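Local coordinates for NusG domain II-containing protein (Ruminococcus gnavus, PDB 4ESN) that is of unknown function but binds a zinc ion within a NusG domain II-like beta fold, at residues 37-40 and 46-49; 58-61 and 67-70; 79-82 and 87-90. All blocks are in the same frame, centred on the assembly; numbering follows the deposited sequence. Where two conformers were deposited one is given.

Contact 1: 37-40 and 46-49; sequences DQTI and NRLR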
# COMPACT_ATOMS: atom_id res chain seq x y z
N ASP A 37 17.77 6.70 10.87
CA ASP A 37 16.77 7.74 11.11
C ASP A 37 16.91 8.81 10.04
O ASP A 37 18.01 9.32 9.79
CB ASP A 37 16.92 8.35 12.51
CG ASP A 37 16.56 7.41 13.65
OD1 ASP A 37 16.10 6.26 13.35
OD2 ASP A 37 16.72 7.82 14.83
N GLN A 38 15.82 9.07 9.32
CA GLN A 38 15.82 10.03 8.23
C GLN A 38 14.42 10.49 7.94
O GLN A 38 13.46 9.85 8.35
CB GLN A 38 16.51 9.45 6.97
CG GLN A 38 15.90 8.16 6.42
CD GLN A 38 16.85 7.40 5.53
OE1 GLN A 38 17.25 7.87 4.47
NE2 GLN A 38 17.16 6.16 5.94
N THR A 39 14.31 11.63 7.27
CA THR A 39 13.08 12.29 6.88
C THR A 39 13.10 12.38 5.34
O THR A 39 14.08 12.88 4.78
CB THR A 39 13.02 13.63 7.62
OG1 THR A 39 12.74 13.37 9.01
CG2 THR A 39 12.02 14.60 7.03
N ILE A 40 12.06 11.87 4.68
CA ILE A 40 11.95 11.90 3.23
C ILE A 40 10.77 12.79 2.86
O ILE A 40 9.61 12.48 3.14
CB ILE A 40 11.87 10.48 2.55
CG1 ILE A 40 12.99 9.51 3.05
CG2 ILE A 40 11.92 10.58 1.03
CD1 ILE A 40 12.76 8.76 4.27
N ASN A 46 3.87 14.96 0.78
CA ASN A 46 4.01 13.91 1.79
C ASN A 46 5.38 13.94 2.42
O ASN A 46 6.39 14.23 1.75
CB ASN A 46 3.79 12.51 1.17
CG ASN A 46 2.41 12.28 0.61
OD1 ASN A 46 2.11 12.66 -0.51
ND2 ASN A 46 1.52 11.70 1.41
N ARG A 47 5.42 13.61 3.71
CA ARG A 47 6.70 13.52 4.40
C ARG A 47 6.72 12.25 5.20
O ARG A 47 5.86 12.02 6.06
CB ARG A 47 6.97 14.76 5.25
CG ARG A 47 8.33 14.72 5.95
CD ARG A 47 8.73 16.07 6.54
NE ARG A 47 7.83 16.50 7.60
CZ ARG A 47 6.93 17.47 7.48
NH1 ARG A 47 6.81 18.14 6.33
NH2 ARG A 47 6.16 17.80 8.51
N LEU A 48 7.71 11.39 4.89
CA LEU A 48 7.92 10.11 5.55
C LEU A 48 8.98 10.22 6.60
O LEU A 48 10.02 10.82 6.36
CB LEU A 48 8.33 9.06 4.51
CG LEU A 48 8.50 7.62 5.00
CD1 LEU A 48 7.13 6.98 5.27
CD2 LEU A 48 9.29 6.80 4.00
N ARG A 49 8.74 9.64 7.77
CA ARG A 49 9.75 9.63 8.83
C ARG A 49 10.23 8.18 9.08
O ARG A 49 9.41 7.27 9.30
CB ARG A 49 9.19 10.28 10.10
CG ARG A 49 10.14 10.27 11.35
CD ARG A 49 11.51 10.90 11.15
NE ARG A 49 12.42 10.60 12.27
CZ ARG A 49 13.70 10.96 12.34
NH1 ARG A 49 14.26 11.68 11.38
NH2 ARG A 49 14.43 10.63 13.40
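I40 and L48 face each other as a hydrogen-bonded antiparallel pair, held by two main-chain bonds: I40 N to L48 O and L48 N to I40 O, both 2.8 Å. Next to it T39 and R49 form a non-hydrogen-bonded pair, where CA of T39 comes to 3.4 Å from O of L48 as a CA-H...O contact. On the side of the sheet that carries T39 and R49, the arginine does most of the reaching. Its chain bends at the second torsion (chi2 55°), which lays the guanidinium along the other strand. NH1 of R49 donates to OG1 of T39 at 3.3 Å, a longish bond lying close to the guanidinium plane, and CG2 of T39 lies 3.6 Å from CD of R47; both hold for one of two conformers of T39 and are otherwise doubtful. Backbone atoms of D37 and Q38 lie over one face of the group, and OD2 of D37 stands 3.9 Å from NH2 of R49, a long salt bridge with the two planes steeply inclined. On the face carrying I40 and L48, CD1 of I40 lies beside CD2 of L48. Further out, Q51 accepts from NH2 of R49, E58 pairs with NE of R47, and N52 N donates to OD1 of D37. The chemistry implies a mixed face at T39, R47 and R49, with wholly apolar packing at I40 and L48.

Contact 2: 58-61 and 67-70; sequences EWAD and CVHQ. With ZN (zinc ion), chain C.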
# COMPACT_ATOMS: atom_id res chain seq x y z
N GLU A 58 4.59 11.06 8.42
CA GLU A 58 4.53 12.11 9.44
C GLU A 58 3.55 13.25 9.08
O GLU A 58 2.95 13.86 9.96
CB GLU A 58 5.95 12.67 9.62
CG GLU A 58 6.04 13.75 10.69
CD GLU A 58 7.42 14.36 10.78
OE1 GLU A 58 8.33 13.69 11.30
OE2 GLU A 58 7.61 15.48 10.24
N TRP A 59 3.49 13.61 7.79
CA TRP A 59 2.69 14.73 7.30
C TRP A 59 2.29 14.48 5.87
O TRP A 59 3.02 13.82 5.14
CB TRP A 59 3.51 16.05 7.41
CG TRP A 59 2.83 17.27 6.83
CD1 TRP A 59 1.92 18.07 7.45
CD2 TRP A 59 2.91 17.72 5.47
NE1 TRP A 59 1.48 19.04 6.58
CE2 TRP A 59 2.03 18.82 5.35
CE3 TRP A 59 3.62 17.28 4.33
CZ2 TRP A 59 1.89 19.54 4.15
CZ3 TRP A 59 3.47 17.99 3.14
CH2 TRP A 59 2.63 19.11 3.06
N ALA A 60 1.14 15.03 5.48
CA ALA A 60 0.62 15.00 4.12
C ALA A 60 -0.35 16.15 3.93
O ALA A 60 -1.03 16.54 4.89
CB ALA A 60 -0.05 13.68 3.82
N ASP A 61 -0.44 16.67 2.69
CA ASP A 61 -1.37 17.76 2.33
C ASP A 61 -2.71 17.20 1.78
O ASP A 61 -3.54 17.98 1.31
CB ASP A 61 -0.71 18.73 1.32
CG ASP A 61 -0.59 18.24 -0.12
OD1 ASP A 61 -0.78 17.02 -0.37
OD2 ASP A 61 -0.27 19.07 -1.00
N CYS A 67 -3.20 8.35 5.20
CA CYS A 67 -1.81 7.87 5.20
C CYS A 67 -1.12 8.21 6.52
O CYS A 67 -0.40 7.38 7.07
CB CYS A 67 -1.04 8.46 4.02
SG CYS A 67 -1.07 10.28 3.94
N VAL A 68 -1.39 9.43 7.05
CA VAL A 68 -0.82 9.94 8.30
C VAL A 68 -1.37 9.12 9.50
O VAL A 68 -0.65 8.96 10.50
CB VAL A 68 -1.08 11.47 8.45
CG1 VAL A 68 -0.83 11.96 9.87
CG2 VAL A 68 -0.21 12.25 7.47
N HIS A 69 -2.57 8.54 9.39
CA HIS A 69 -3.15 7.77 10.47
C HIS A 69 -2.79 6.27 10.40
O HIS A 69 -3.09 5.54 11.34
CB HIS A 69 -4.68 8.00 10.55
CG HIS A 69 -4.98 9.38 11.06
ND1 HIS A 69 -4.94 10.49 10.22
CD2 HIS A 69 -5.14 9.81 12.33
CE1 HIS A 69 -5.15 11.54 10.99
NE2 HIS A 69 -5.27 11.18 12.28
N GLN A 70 -2.09 5.83 9.35
CA GLN A 70 -1.64 4.43 9.25
C GLN A 70 -0.52 4.16 10.21
O GLN A 70 0.35 5.01 10.40
CB GLN A 70 -1.18 4.05 7.83
CG GLN A 70 -2.24 4.18 6.73
CD GLN A 70 -3.58 3.66 7.19
OE1 GLN A 70 -4.52 4.43 7.46
NE2 GLN A 70 -3.65 2.36 7.42
ZN ZN C . -2.54 10.95 2.27
O HOH W 1 -4.22 9.46 2.37
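A60 and V68 make the apolar part of this contact, together with the side chain of C67. CB of A60 lies 3.9 Å from CG2 of V68. CG2 of V68 also reaches the strand backbone, 3.7 Å from C of W59 and from N of A60. One branch of the valine therefore does all the close touching: its CG2 is anti to its own carbonyl carbon and beside the backbone N, while CG1 takes the position anti to N (chi1 166°). CB of A60 also packs against the sulfur of C67, at 3.6 Å from SG, so the alanine methyl touches both V68 and a metal ligand. M57, earlier on the same strand, adds its side chain against C67 and V68.

The strand is irregular here. E58 and W59 both stand opposite R47 of the adjoining strand in a classic beta bulge, beyond which the chain leaves the sheet toward the first zinc ligand, C62. The short, weakly bonded helical turn around 67-69 then brings C67 back beside A60, and Q70 N bonds to C67 O as the chain leaves the turn.

Metal coordination is the second kind of interaction. SG of C67 binds the zinc ion at 2.3 Å, its chi1 of 55° placing the sulfur between the backbone N and the carbonyl carbon. C62 and C82 supply the other two thiolates. A water 2.2 Å from the zinc ion takes the fourth place, and N of C67 donates to its oxygen at 3.2 Å.

Contact 3: 79-82 and 87-90; sequences SIIC and VVVS. With ZN (zinc ion), chain C.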
# COMPACT_ATOMS: atom_id res chain seq x y z
N SER A 79 2.78 -1.96 4.02
CA SER A 79 2.72 -0.73 3.24
C SER A 79 1.92 0.40 3.91
O SER A 79 1.14 0.18 4.84
CB SER A 79 2.14 -1.00 1.84
OG SER A 79 0.84 -1.56 1.91
N ILE A 80 2.19 1.63 3.43
CA ILE A 80 1.52 2.89 3.75
C ILE A 80 1.25 3.53 2.38
O ILE A 80 2.17 3.63 1.56
CB ILE A 80 2.33 3.83 4.69
CG1 ILE A 80 2.52 3.21 6.08
CG2 ILE A 80 1.66 5.25 4.78
CD1 ILE A 80 3.60 3.93 6.94
N ILE A 81 0.01 3.91 2.11
CA ILE A 81 -0.28 4.52 0.83
C ILE A 81 -1.00 5.83 1.06
O ILE A 81 -1.74 5.95 2.04
CB ILE A 81 -1.08 3.58 -0.16
CG1 ILE A 81 -2.53 3.38 0.27
CG2 ILE A 81 -0.39 2.22 -0.43
CD1 ILE A 81 -3.44 3.69 -0.74
N CYS A 82 -0.76 6.80 0.18
CA CYS A 82 -1.50 8.04 0.11
C CYS A 82 -2.12 8.05 -1.24
O CYS A 82 -1.45 8.39 -2.21
CB CYS A 82 -0.67 9.29 0.38
SG CYS A 82 -1.61 10.83 0.11
N VAL A 87 1.18 8.09 -3.68
CA VAL A 87 2.40 7.72 -2.99
C VAL A 87 2.20 6.35 -2.37
O VAL A 87 1.24 6.13 -1.65
CB VAL A 87 2.84 8.77 -1.93
CG1 VAL A 87 4.03 8.23 -1.09
CG2 VAL A 87 3.19 10.11 -2.57
N VAL A 88 3.15 5.45 -2.63
CA VAL A 88 3.19 4.12 -2.04
C VAL A 88 4.51 3.97 -1.29
O VAL A 88 5.58 4.20 -1.85
CB VAL A 88 3.00 2.97 -3.07
CG1 VAL A 88 3.12 1.60 -2.39
CG2 VAL A 88 1.65 3.09 -3.78
N VAL A 89 4.41 3.56 -0.01
CA VAL A 89 5.58 3.27 0.81
C VAL A 89 5.48 1.80 1.14
O VAL A 89 4.46 1.36 1.66
CB VAL A 89 5.72 4.19 2.06
CG1 VAL A 89 7.05 3.89 2.80
CG2 VAL A 89 5.63 5.67 1.67
N SER A 90 6.53 1.05 0.85
CA SER A 90 6.51 -0.39 1.09
C SER A 90 7.82 -0.85 1.68
O SER A 90 8.87 -0.36 1.27
CB SER A 90 6.24 -1.10 -0.23
OG SER A 90 6.16 -2.50 -0.05
ZN ZN C . -2.54 10.95 2.27
O HOH W 1 -4.22 9.46 2.37
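Four main-chain hydrogen bonds join S79-C82 to V87-S90 as a beta hairpin, in two antiparallel hydrogen-bonded pairs. In the pair I80 and V89, N of I80 donates to O of V89 at 2.9 Å, and V89 N returns a 2.7 Å bond to O of I80. The pair C82 and V87 repeats this, with C82 N to V87 O at 2.8 Å and V87 N to C82 O at 3.0 Å. Both carbonyls of the second strand that accept here also receive a CA-H...O contact, CA of S79 at 3.1 Å from V89 O and CA of I81 at 3.3 Å from V87 O. The side-chain polar atoms find partners elsewhere: OG of S79 bonds to OG of S79 of the second subunit, and OG of S90 to Q92. SG of C82, anti to its backbone N (chi1 174°), binds the zinc ion at 2.4 Å, and C62, C67 and a water complete the site. CG2 of I81 lies alongside CG2 of V88, 4.0 Å apart, on the side that meets the second subunit, where V88 packs on its counterpart. I80, C82, V87 and V89 point to the other side, against M57, N46 and L48 of strands 46-51 and 54-60. Strand 87-92 is in turn bonded to strand 19-24, while 79-82 is outermost in this four-stranded sheet within the chain.

Contact 1, the first of the three from the N terminus, closes the hairpin in which strand 38-42 turns back as 46-51. Strand 54-60 follows as the next neighbour in that sheet, and contact 2 closes the loop from its end to helix 66-69. Contact 3 then closes the hairpin between 79-82 and 87-92 in the other sheet. The three are in series; none nests in or crosses another. Space joins what the chain separates: N46 of contact 1 packs with ND2 on CB of both A60 and C82. Contacts 2 and 3 share the zinc ion and its water, so the metal ties the helical turn after one sheet to the edge strand of the other.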